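Local coordinates for transcription regulator AsnC/Lrp ligand binding domain-containing protein (Sulfolobus tokodaii, PDB 2ZBC), which binds isoleucine between its subunits as a stand-alone RAM module and probably senses amino acids in transcription regulation, as related Lrp/AsnC proteins do, at residues I5-T10 against D39-V44; D16-R21 against R61-V66; N9-G14 against K65-L70. All coordinates share one frame; numbering follows the deposited sequence.

Contact 1. Residues I5-T10 against D39-V44; sequences IVLINT and DIVVKV. With ILE (isoleucine), chain J.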
loop_
_atom_site.group_PDB
_atom_site.type_symbol
_atom_site.label_atom_id
_atom_site.label_comp_id
_atom_site.label_asym_id
_atom_site.label_seq_id
_atom_site.Cartn_x
_atom_site.Cartn_y
_atom_site.Cartn_z
ATOM N N ILE A 5 -13.744 -13.768 -1.896
ATOM C CA ILE A 5 -13.598 -12.865 -3.006
ATOM C C ILE A 5 -12.129 -12.691 -3.248
ATOM O O ILE A 5 -11.402 -12.388 -2.285
ATOM C CB ILE A 5 -14.218 -11.561 -2.643
ATOM C CG1 ILE A 5 -15.708 -11.666 -2.388
ATOM C CG2 ILE A 5 -13.976 -10.482 -3.752
ATOM C CD1 ILE A 5 -16.478 -11.952 -3.530
ATOM N N VAL A 6 -11.667 -12.925 -4.499
ATOM C CA VAL A 6 -10.265 -12.866 -4.827
ATOM C C VAL A 6 -10.010 -11.692 -5.764
ATOM O O VAL A 6 -10.659 -11.571 -6.798
ATOM C CB VAL A 6 -9.788 -14.163 -5.498
ATOM C CG1 VAL A 6 -8.317 -14.131 -5.729
ATOM C CG2 VAL A 6 -10.133 -15.395 -4.607
ATOM N N LEU A 7 -9.092 -10.829 -5.374
ATOM C CA LEU A 7 -8.703 -9.679 -6.187
ATOM C C LEU A 7 -7.438 -10.085 -6.989
ATOM O O LEU A 7 -6.417 -10.513 -6.410
ATOM C CB LEU A 7 -8.404 -8.460 -5.311
ATOM C CG LEU A 7 -9.535 -8.103 -4.321
ATOM C CD1 LEU A 7 -9.136 -7.051 -3.350
ATOM C CD2 LEU A 7 -10.766 -7.709 -5.119
ATOM N N ILE A 8 -7.507 -10.001 -8.303
ATOM C CA ILE A 8 -6.416 -10.525 -9.132
ATOM C C ILE A 8 -5.742 -9.355 -9.819
ATOM O O ILE A 8 -6.435 -8.479 -10.327
ATOM C CB ILE A 8 -6.996 -11.478 -10.148
ATOM C CG1 ILE A 8 -7.633 -12.699 -9.450
ATOM C CG2 ILE A 8 -5.922 -12.015 -11.040
ATOM C CD1 ILE A 8 -8.365 -13.571 -10.428
ATOM N N ASN A 9 -4.410 -9.364 -9.887
ATOM C CA ASN A 9 -3.665 -8.467 -10.761
ATOM C C ASN A 9 -3.063 -9.337 -11.789
ATOM O O ASN A 9 -2.473 -10.396 -11.461
ATOM C CB ASN A 9 -2.549 -7.653 -10.060
ATOM C CG ASN A 9 -3.115 -6.416 -9.330
ATOM O OD1 ASN A 9 -3.111 -5.237 -9.842
ATOM N ND2 ASN A 9 -3.574 -6.666 -8.126
ATOM N N THR A 10 -3.120 -8.874 -13.037
ATOM C CA THR A 10 -2.532 -9.634 -14.159
ATOM C C THR A 10 -1.257 -8.933 -14.655
ATOM O O THR A 10 -0.997 -7.808 -14.271
ATOM C CB THR A 10 -3.495 -9.728 -15.347
ATOM O OG1 THR A 10 -3.794 -8.433 -15.886
ATOM C CG2 THR A 10 -4.835 -10.278 -14.912
ATOM N N ASP A 39 -7.298 -5.686 -11.047
ATOM C CA ASP A 39 -7.676 -5.859 -12.406
ATOM C C ASP A 39 -8.875 -6.742 -12.585
ATOM O O ASP A 39 -9.688 -6.462 -13.494
ATOM C CB ASP A 39 -6.582 -6.507 -13.148
ATOM C CG ASP A 39 -5.304 -5.636 -13.146
ATOM O OD1 ASP A 39 -5.455 -4.403 -13.059
ATOM O OD2 ASP A 39 -4.174 -6.157 -13.167
ATOM N N ILE A 40 -8.990 -7.782 -11.756
ATOM C CA ILE A 40 -10.173 -8.650 -11.801
ATOM C C ILE A 40 -10.635 -9.029 -10.397
ATOM O O ILE A 40 -9.812 -9.213 -9.480
ATOM C CB ILE A 40 -9.805 -9.960 -12.508
ATOM C CG1 ILE A 40 -9.338 -9.735 -13.952
ATOM C CG2 ILE A 40 -10.904 -10.985 -12.444
ATOM C CD1 ILE A 40 -8.882 -10.974 -14.668
ATOM N N VAL A 41 -11.959 -9.153 -10.241
ATOM C CA VAL A 41 -12.586 -9.501 -8.947
ATOM C C VAL A 41 -13.322 -10.775 -9.254
ATOM O O VAL A 41 -14.077 -10.816 -10.184
ATOM C CB VAL A 41 -13.564 -8.436 -8.429
ATOM C CG1 VAL A 41 -14.297 -8.983 -7.195
ATOM C CG2 VAL A 41 -12.929 -7.139 -8.196
ATOM N N VAL A 42 -13.057 -11.838 -8.523
ATOM C CA VAL A 42 -13.841 -13.055 -8.665
ATOM C C VAL A 42 -14.492 -13.413 -7.344
ATOM O O VAL A 42 -13.919 -13.161 -6.274
ATOM C CB VAL A 42 -13.007 -14.281 -9.131
ATOM C CG1 VAL A 42 -12.598 -14.164 -10.598
ATOM C CG2 VAL A 42 -11.865 -14.514 -8.318
ATOM N N LYS A 43 -15.695 -13.937 -7.402
ATOM C CA LYS A 43 -16.259 -14.656 -6.242
ATOM C C LYS A 43 -16.020 -16.136 -6.426
ATOM O O LYS A 43 -16.302 -16.703 -7.478
ATOM C CB LYS A 43 -17.733 -14.337 -6.092
ATOM C CG LYS A 43 -18.292 -14.762 -4.705
ATOM C CD LYS A 43 -19.551 -13.922 -4.434
ATOM C CE LYS A 43 -20.672 -14.724 -3.912
ATOM N NZ LYS A 43 -20.335 -15.437 -2.725
ATOM N N VAL A 44 -15.470 -16.789 -5.421
ATOM C CA VAL A 44 -15.159 -18.189 -5.513
ATOM C C VAL A 44 -16.010 -18.882 -4.487
ATOM O O VAL A 44 -16.084 -18.435 -3.396
ATOM C CB VAL A 44 -13.706 -18.462 -5.182
ATOM C CG1 VAL A 44 -13.452 -19.947 -5.088
ATOM C CG2 VAL A 44 -12.820 -17.804 -6.193
HETATM N N ILE J . -7.111 -2.220 -13.296
HETATM C CA ILE J . -6.432 -1.704 -14.531
HETATM C C ILE J . -6.378 -0.233 -14.572
HETATM O O ILE J . -7.084 0.382 -13.743
HETATM C CB ILE J . -7.040 -2.284 -15.818
HETATM C CG1 ILE J . -8.410 -1.673 -16.182
HETATM C CG2 ILE J . -7.074 -3.752 -15.752
HETATM C CD1 ILE J . -8.932 -2.115 -17.563
HETATM O OXT ILE J . -5.566 0.227 -15.386
#

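Contact 2. Residues D16-R21 against R61-V66; sequences DEVFER and RKLPKV. With ILE (isoleucine), chain I.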
loop_
_atom_site.group_PDB
_atom_site.type_symbol
_atom_site.label_atom_id
_atom_site.label_comp_id
_atom_site.label_asym_id
_atom_site.label_seq_id
_atom_site.Cartn_x
_atom_site.Cartn_y
_atom_site.Cartn_z
ATOM N N ASP A 16 -8.044 -9.503 -20.141
ATOM C CA ASP A 16 -9.156 -10.120 -20.890
ATOM C C ASP A 16 -8.982 -11.625 -21.041
ATOM O O ASP A 16 -9.978 -12.402 -20.981
ATOM C CB ASP A 16 -9.334 -9.461 -22.267
ATOM C CG ASP A 16 -9.708 -7.989 -22.175
ATOM O OD1 ASP A 16 -9.986 -7.456 -21.075
ATOM O OD2 ASP A 16 -9.752 -7.277 -23.196
ATOM N N GLU A 17 -7.735 -12.044 -21.209
ATOM C CA GLU A 17 -7.407 -13.452 -21.462
ATOM C C GLU A 17 -7.640 -14.191 -20.154
ATOM O O GLU A 17 -8.233 -15.272 -20.129
ATOM C CB GLU A 17 -5.977 -13.649 -21.922
ATOM C CG GLU A 17 -5.729 -13.235 -23.372
ATOM C CD GLU A 17 -4.257 -13.331 -23.711
ATOM O OE1 GLU A 17 -3.676 -14.441 -23.641
ATOM O OE2 GLU A 17 -3.706 -12.300 -24.052
ATOM N N VAL A 18 -7.228 -13.559 -19.049
ATOM C CA VAL A 18 -7.478 -14.170 -17.761
ATOM C C VAL A 18 -8.972 -14.262 -17.451
ATOM O O VAL A 18 -9.463 -15.273 -16.936
ATOM C CB VAL A 18 -6.676 -13.456 -16.616
ATOM C CG1 VAL A 18 -7.074 -14.065 -15.199
ATOM C CG2 VAL A 18 -5.184 -13.565 -16.826
ATOM N N PHE A 19 -9.710 -13.206 -17.698
ATOM C CA PHE A 19 -11.174 -13.182 -17.482
ATOM C C PHE A 19 -11.838 -14.337 -18.266
ATOM O O PHE A 19 -12.632 -15.108 -17.706
ATOM C CB PHE A 19 -11.743 -11.801 -17.940
ATOM C CG PHE A 19 -13.245 -11.758 -18.049
ATOM C CD1 PHE A 19 -14.033 -11.257 -17.010
ATOM C CD2 PHE A 19 -13.888 -12.216 -19.185
ATOM C CE1 PHE A 19 -15.404 -11.241 -17.120
ATOM C CE2 PHE A 19 -15.261 -12.196 -19.312
ATOM C CZ PHE A 19 -16.024 -11.679 -18.287
ATOM N N GLU A 20 -11.436 -14.501 -19.519
ATOM C CA GLU A 20 -11.919 -15.603 -20.359
ATOM C C GLU A 20 -11.673 -17.004 -19.730
ATOM O O GLU A 20 -12.550 -17.822 -19.768
ATOM C CB GLU A 20 -11.285 -15.525 -21.749
ATOM C CG GLU A 20 -11.542 -16.678 -22.751
ATOM C CD GLU A 20 -10.967 -16.372 -24.180
ATOM O OE1 GLU A 20 -9.718 -15.987 -24.369
ATOM O OE2 GLU A 20 -11.806 -16.494 -25.131
ATOM N N ARG A 21 -10.495 -17.230 -19.145
ATOM C CA ARG A 21 -10.181 -18.503 -18.488
ATOM C C ARG A 21 -11.102 -18.686 -17.308
ATOM O O ARG A 21 -11.736 -19.754 -17.129
ATOM C CB ARG A 21 -8.761 -18.515 -17.993
ATOM C CG ARG A 21 -7.696 -18.518 -19.150
ATOM C CD ARG A 21 -6.235 -18.617 -18.668
ATOM N NE ARG A 21 -5.315 -18.433 -19.786
ATOM C CZ ARG A 21 -4.982 -19.433 -20.602
ATOM N NH1 ARG A 21 -5.405 -20.693 -20.361
ATOM N NH2 ARG A 21 -4.182 -19.194 -21.585
ATOM N N ARG A 61 -3.724 -19.027 -9.306
ATOM C CA ARG A 61 -2.329 -18.566 -9.249
ATOM C C ARG A 61 -1.322 -19.227 -10.216
ATOM O O ARG A 61 -0.126 -18.878 -10.195
ATOM C CB ARG A 61 -1.771 -18.625 -7.817
ATOM C CG ARG A 61 -2.447 -17.610 -6.949
ATOM C CD ARG A 61 -2.214 -17.726 -5.492
ATOM N NE ARG A 61 -0.869 -17.576 -5.023
ATOM C CZ ARG A 61 -0.269 -16.422 -4.798
ATOM N NH1 ARG A 61 -0.900 -15.277 -5.002
ATOM N NH2 ARG A 61 0.952 -16.426 -4.322
ATOM N N LYS A 62 -1.781 -20.231 -10.958
ATOM C CA LYS A 62 -0.994 -20.811 -12.021
ATOM C C LYS A 62 -1.477 -20.437 -13.414
ATOM O O LYS A 62 -0.901 -20.908 -14.388
ATOM C CB LYS A 62 -0.877 -22.312 -11.785
ATOM C CG LYS A 62 0.066 -22.561 -10.591
ATOM C CD LYS A 62 0.321 -24.009 -10.248
ATOM C CE LYS A 62 1.317 -24.221 -9.067
ATOM N NZ LYS A 62 2.739 -24.495 -9.582
ATOM N N LEU A 63 -2.533 -19.657 -13.549
ATOM C CA LEU A 63 -3.023 -19.305 -14.873
ATOM C C LEU A 63 -2.034 -18.367 -15.548
ATOM O O LEU A 63 -1.513 -17.442 -14.895
ATOM C CB LEU A 63 -4.358 -18.581 -14.794
ATOM C CG LEU A 63 -5.593 -19.368 -14.278
ATOM C CD1 LEU A 63 -6.753 -18.455 -14.266
ATOM C CD2 LEU A 63 -5.873 -20.681 -15.062
ATOM N N PRO A 64 -1.795 -18.558 -16.839
ATOM C CA PRO A 64 -1.009 -17.570 -17.620
ATOM C C PRO A 64 -1.499 -16.180 -17.412
ATOM O O PRO A 64 -2.682 -15.872 -17.493
ATOM C CB PRO A 64 -1.254 -17.985 -19.066
ATOM C CG PRO A 64 -1.501 -19.525 -18.958
ATOM C CD PRO A 64 -2.338 -19.616 -17.691
ATOM N N LYS A 65 -0.540 -15.356 -17.043
ATOM C CA LYS A 65 -0.652 -13.906 -16.953
ATOM C C LYS A 65 -1.259 -13.499 -15.650
ATOM O O LYS A 65 -1.441 -12.314 -15.441
ATOM C CB LYS A 65 -1.381 -13.311 -18.177
ATOM C CG LYS A 65 -0.714 -13.779 -19.519
ATOM C CD LYS A 65 -1.011 -12.847 -20.721
ATOM C CE LYS A 65 -0.204 -13.228 -21.960
ATOM N NZ LYS A 65 -0.842 -12.657 -23.198
ATOM N N VAL A 66 -1.525 -14.424 -14.715
ATOM C CA VAL A 66 -1.835 -13.954 -13.371
ATOM C C VAL A 66 -0.518 -13.577 -12.662
ATOM O O VAL A 66 0.411 -14.354 -12.520
ATOM C CB VAL A 66 -2.711 -15.018 -12.576
ATOM C CG1 VAL A 66 -2.749 -14.736 -11.175
ATOM C CG2 VAL A 66 -4.042 -15.066 -13.155
HETATM N N ILE I . -1.983 -15.003 -0.187
HETATM C CA ILE I . -2.539 -15.480 -1.491
HETATM C C ILE I . -4.010 -15.062 -1.700
HETATM O O ILE I . -4.566 -14.504 -0.710
HETATM C CB ILE I . -2.444 -16.992 -1.581
HETATM C CG1 ILE I . -3.449 -17.681 -0.665
HETATM C CG2 ILE I . -1.088 -17.426 -1.105
HETATM C CD1 ILE I . -3.310 -19.163 -0.712
HETATM O OXT ILE I . -4.568 -15.286 -2.833
HETATM O O HOH W 1 -4.419 -15.751 -19.581
#

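Contact 3. Residues N9-G14 against K65-L70; sequences NTDAGG and KVRSTL. With ILE (isoleucine), chain I.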
loop_
_atom_site.group_PDB
_atom_site.type_symbol
_atom_site.label_atom_id
_atom_site.label_comp_id
_atom_site.label_asym_id
_atom_site.label_seq_id
_atom_site.Cartn_x
_atom_site.Cartn_y
_atom_site.Cartn_z
ATOM N N ASN A 9 -4.410 -9.364 -9.887
ATOM C CA ASN A 9 -3.665 -8.467 -10.761
ATOM C C ASN A 9 -3.063 -9.337 -11.789
ATOM O O ASN A 9 -2.473 -10.396 -11.461
ATOM C CB ASN A 9 -2.549 -7.653 -10.060
ATOM C CG ASN A 9 -3.115 -6.416 -9.330
ATOM O OD1 ASN A 9 -3.111 -5.237 -9.842
ATOM N ND2 ASN A 9 -3.574 -6.666 -8.126
ATOM N N THR A 10 -3.120 -8.874 -13.037
ATOM C CA THR A 10 -2.532 -9.634 -14.159
ATOM C C THR A 10 -1.257 -8.933 -14.655
ATOM O O THR A 10 -0.997 -7.808 -14.271
ATOM C CB THR A 10 -3.495 -9.728 -15.347
ATOM O OG1 THR A 10 -3.794 -8.433 -15.886
ATOM C CG2 THR A 10 -4.835 -10.278 -14.912
ATOM N N ASP A 11 -0.467 -9.635 -15.488
ATOM C CA ASP A 11 0.567 -8.984 -16.292
ATOM C C ASP A 11 -0.120 -7.868 -17.072
ATOM O O ASP A 11 -1.350 -7.935 -17.390
ATOM C CB ASP A 11 1.208 -9.944 -17.273
ATOM C CG ASP A 11 2.066 -10.957 -16.588
ATOM O OD1 ASP A 11 2.431 -10.776 -15.396
ATOM O OD2 ASP A 11 2.416 -11.959 -17.219
ATOM N N ALA A 12 0.628 -6.801 -17.345
ATOM C CA ALA A 12 -0.010 -5.653 -17.999
ATOM C C ALA A 12 -0.550 -6.185 -19.370
ATOM O O ALA A 12 0.163 -6.870 -20.132
ATOM C CB ALA A 12 0.974 -4.455 -18.108
ATOM N N GLY A 13 -1.822 -5.931 -19.619
ATOM C CA GLY A 13 -2.476 -6.273 -20.842
ATOM C C GLY A 13 -3.077 -7.676 -20.866
ATOM O O GLY A 13 -3.683 -8.000 -21.839
ATOM N N GLY A 14 -2.909 -8.510 -19.850
ATOM C CA GLY A 14 -3.443 -9.875 -19.922
ATOM C C GLY A 14 -4.816 -10.087 -19.290
ATOM O O GLY A 14 -5.320 -11.256 -19.201
ATOM N N LYS A 65 -0.540 -15.356 -17.043
ATOM C CA LYS A 65 -0.652 -13.906 -16.953
ATOM C C LYS A 65 -1.259 -13.499 -15.650
ATOM O O LYS A 65 -1.441 -12.314 -15.441
ATOM C CB LYS A 65 -1.381 -13.311 -18.177
ATOM C CG LYS A 65 -0.714 -13.779 -19.519
ATOM C CD LYS A 65 -1.011 -12.847 -20.721
ATOM C CE LYS A 65 -0.204 -13.228 -21.960
ATOM N NZ LYS A 65 -0.842 -12.657 -23.198
ATOM N N VAL A 66 -1.525 -14.424 -14.715
ATOM C CA VAL A 66 -1.835 -13.954 -13.371
ATOM C C VAL A 66 -0.518 -13.577 -12.662
ATOM O O VAL A 66 0.411 -14.354 -12.520
ATOM C CB VAL A 66 -2.711 -15.018 -12.576
ATOM C CG1 VAL A 66 -2.749 -14.736 -11.175
ATOM C CG2 VAL A 66 -4.042 -15.066 -13.155
ATOM N N ARG A 67 -0.496 -12.391 -12.118
ATOM C CA ARG A 67 0.648 -11.925 -11.388
ATOM C C ARG A 67 0.534 -12.080 -9.855
ATOM O O ARG A 67 1.468 -12.587 -9.131
ATOM C CB ARG A 67 0.841 -10.450 -11.711
ATOM C CG ARG A 67 1.966 -9.814 -10.959
ATOM C CD ARG A 67 2.024 -8.282 -11.208
ATOM N NE ARG A 67 2.516 -8.028 -12.555
ATOM C CZ ARG A 67 2.519 -6.821 -13.156
ATOM N NH1 ARG A 67 1.976 -5.761 -12.534
ATOM N NH2 ARG A 67 3.014 -6.722 -14.395
ATOM N N SER A 68 -0.568 -11.580 -9.352
ATOM C CA SER A 68 -0.842 -11.668 -7.921
ATOM C C SER A 68 -2.318 -11.875 -7.658
ATOM O O SER A 68 -3.195 -11.603 -8.512
ATOM C CB SER A 68 -0.283 -10.410 -7.263
ATOM O OG SER A 68 -1.003 -9.286 -7.572
ATOM N N THR A 69 -2.589 -12.399 -6.471
ATOM C CA THR A 69 -3.970 -12.534 -5.953
ATOM C C THR A 69 -4.000 -12.134 -4.480
ATOM O O THR A 69 -3.041 -12.397 -3.726
ATOM C CB THR A 69 -4.500 -13.956 -6.125
ATOM O OG1 THR A 69 -3.724 -14.852 -5.305
ATOM C CG2 THR A 69 -4.378 -14.460 -7.525
ATOM N N LEU A 70 -5.138 -11.559 -4.080
ATOM C CA LEU A 70 -5.414 -11.238 -2.706
ATOM C C LEU A 70 -6.789 -11.854 -2.388
ATOM O O LEU A 70 -7.798 -11.367 -2.914
ATOM C CB LEU A 70 -5.462 -9.725 -2.580
ATOM C CG LEU A 70 -5.420 -9.085 -1.202
ATOM C CD1 LEU A 70 -5.191 -7.607 -1.268
ATOM C CD2 LEU A 70 -6.611 -9.349 -0.425
HETATM N N ILE I . -1.983 -15.003 -0.187
HETATM C CA ILE I . -2.539 -15.480 -1.491
HETATM C C ILE I . -4.010 -15.062 -1.700
HETATM O O ILE I . -4.566 -14.504 -0.710
HETATM C CB ILE I . -2.444 -16.992 -1.581
HETATM C CG1 ILE I . -3.449 -17.681 -0.665
HETATM C CG2 ILE I . -1.088 -17.426 -1.105
HETATM C CD1 ILE I . -3.310 -19.163 -0.712
HETATM O OXT ILE I . -4.568 -15.286 -2.833
#

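Contact 1. Residues I5-T10 against D39-V44
Strands 5-10 and 40-44 run antiparallel, with Val6-Val42 and Ile8-Ile40 as hydrogen-bonded pairs. Val6 N reaches Val42 O at 2.9 Å, and the bonds lie in the carbonyl planes. On the face that helices 15-22 and 49-60 cover, Val6 and Val42 stand side by side. Val42 has CG1 anti to its carbonyl carbon (chi1 -72°), which puts Val42 CG2 in the crowded position between N and the carbonyl carbon, 3.5 Å from Val6 CB. Paired on the same face, Ile8 and Ile40 lie side by side and point the same way, Ile8 CB to Ile40 CB 4.0 Å; both have CG1 anti to the carbonyl carbon and CD1 extended. On the other face Ile5 is bent at chi2 (-68°), which turns Ile5 CD1 toward the neighbouring strand, onto Lys43 CG at 3.5 Å. Leu7 CD2 lies alongside Val41 CG2 at 3.8 Å, and this face packs on Leu7 and Met72 of a second subunit. At the far end Asp39 and Ile40 both give their N-H to Ile8 O. Asp39 CG, anti to its carbonyl carbon (chi1 -62°), brings Asp39 OD2 to Thr10 N at 2.9 Å through the anti lone pair. OD2 also pairs with Arg61 of a neighbouring subunit, while Asp39 OD1 accepts from N of the bound isoleucine at 2.8 Å. A central antiparallel pair of the RAM domain's sheet thus ends, through a classic beta bulge, in the isoleucine pocket between subunits.

Contact 2. Residues D16-R21 against R61-V66
The loop between helix 49-60 and strand 66-75 closes with a type II turn, Leu63 to Val66, that packs on helix 15-22 at the surface of the RAM fold. Val18 is the buried residue of the contact. Val18 CG1, anti to the backbone N (chi1 175°), meets Val66 CG2 at 3.8 Å with the two side chains nearly perpendicular, and Val18 CG2 lies 3.5 Å from Pro64 O. Farther along the helix, Arg21 stretches out from CG to NE and slides past Leu63 in the opposite direction. Its guanidinium lays one face over the proline ring, Pro64 CG standing 3.7 Å above the plane and offset toward the rim. A water in that plane accepts from Arg21 NE at 2.8 Å and donates to Pro64 O at 2.7 Å, tying the guanidinium's edge to the turn. One turn back along the helix, Glu17 OE2 meets NZ of the extended Lys65 chain at 3.0 Å, a salt bridge approached from above the carboxylate plane, with OE1 a weak second acceptor. At the loop's start, apart from this packing, Arg61, bent at chi3, lays a guanidinium face against the isoleucine side chain; its NE forms a salt bridge with Glu15 of a neighbouring subunit and its NH1 bonds Thr69 OG1. The type II turn packed on helix 15-22 and the isoleucine pocket between subunits thus lie on one loop of the RAM domain.

Contact 3. Residues N9-G14 against K65-L70
Strands 3-10 and 66-75, neighbours in the antiparallel RAM sheet, meet here through a classic beta bulge, in which Arg67 and Ser68 both face Asn9. Asn9 O takes both N-H groups: Arg67 N at 2.9 Å and, on a lone pair, Ser68 N in a nearly straight bond (171°). In return Asn9 N donates to Ser68 O, coming from above the carbonyl plane. Ser68 OG sits in the crowded position between N and carbonyl carbon (chi1 71°), 3.4 Å from Asn9 CB. The extra residue, Arg67, has CG anti to its backbone N, and its chain then bends at chi3 (-73°). This brings the guanidinium back over the opposing backbone, with Thr10 O 3.8 Å above the centre of one face. Asp11 OD1 is a long ion-pair partner at 4.0 Å from Arg67 NE; the arginine's stronger bond is from NH1 to Arg67 O of a neighbouring subunit. Lys65 runs beside the type II turn from Asp11 to Gly14, Lys65 CD 3.9 Å from Gly14 CA, where glycine has no side chain to collide with it, before NZ goes on to Glu17. Lys65 O accepts from Asp11 N, one more backbone bond just beyond the last bridge pair, Thr10-Val66. Further along strand 66-75, Thr69 OG1 donates to OXT of the bound isoleucine at 2.6 Å.

From the N terminus, strand 3-10 enters first and serves two contacts. Contact 1 closes the loop that holds helix 15-22 and strand 28-34, pairing strand 3-10 with 40-45. Contact 3 starts from the same strand end and reaches further along the chain, to strand 66-75 on the other edge of strand 3-10. Contact 2 crosses contact 1 along the chain: it starts in helix 15-22, inside contact 1's loop, and ends beyond it on the same 65-66 stretch as contact 3. Val18 packs on both Thr10 and Ile40, joining the helix to the sheet, while Arg61 and Thr69 hydrogen-bond beside one isoleucine.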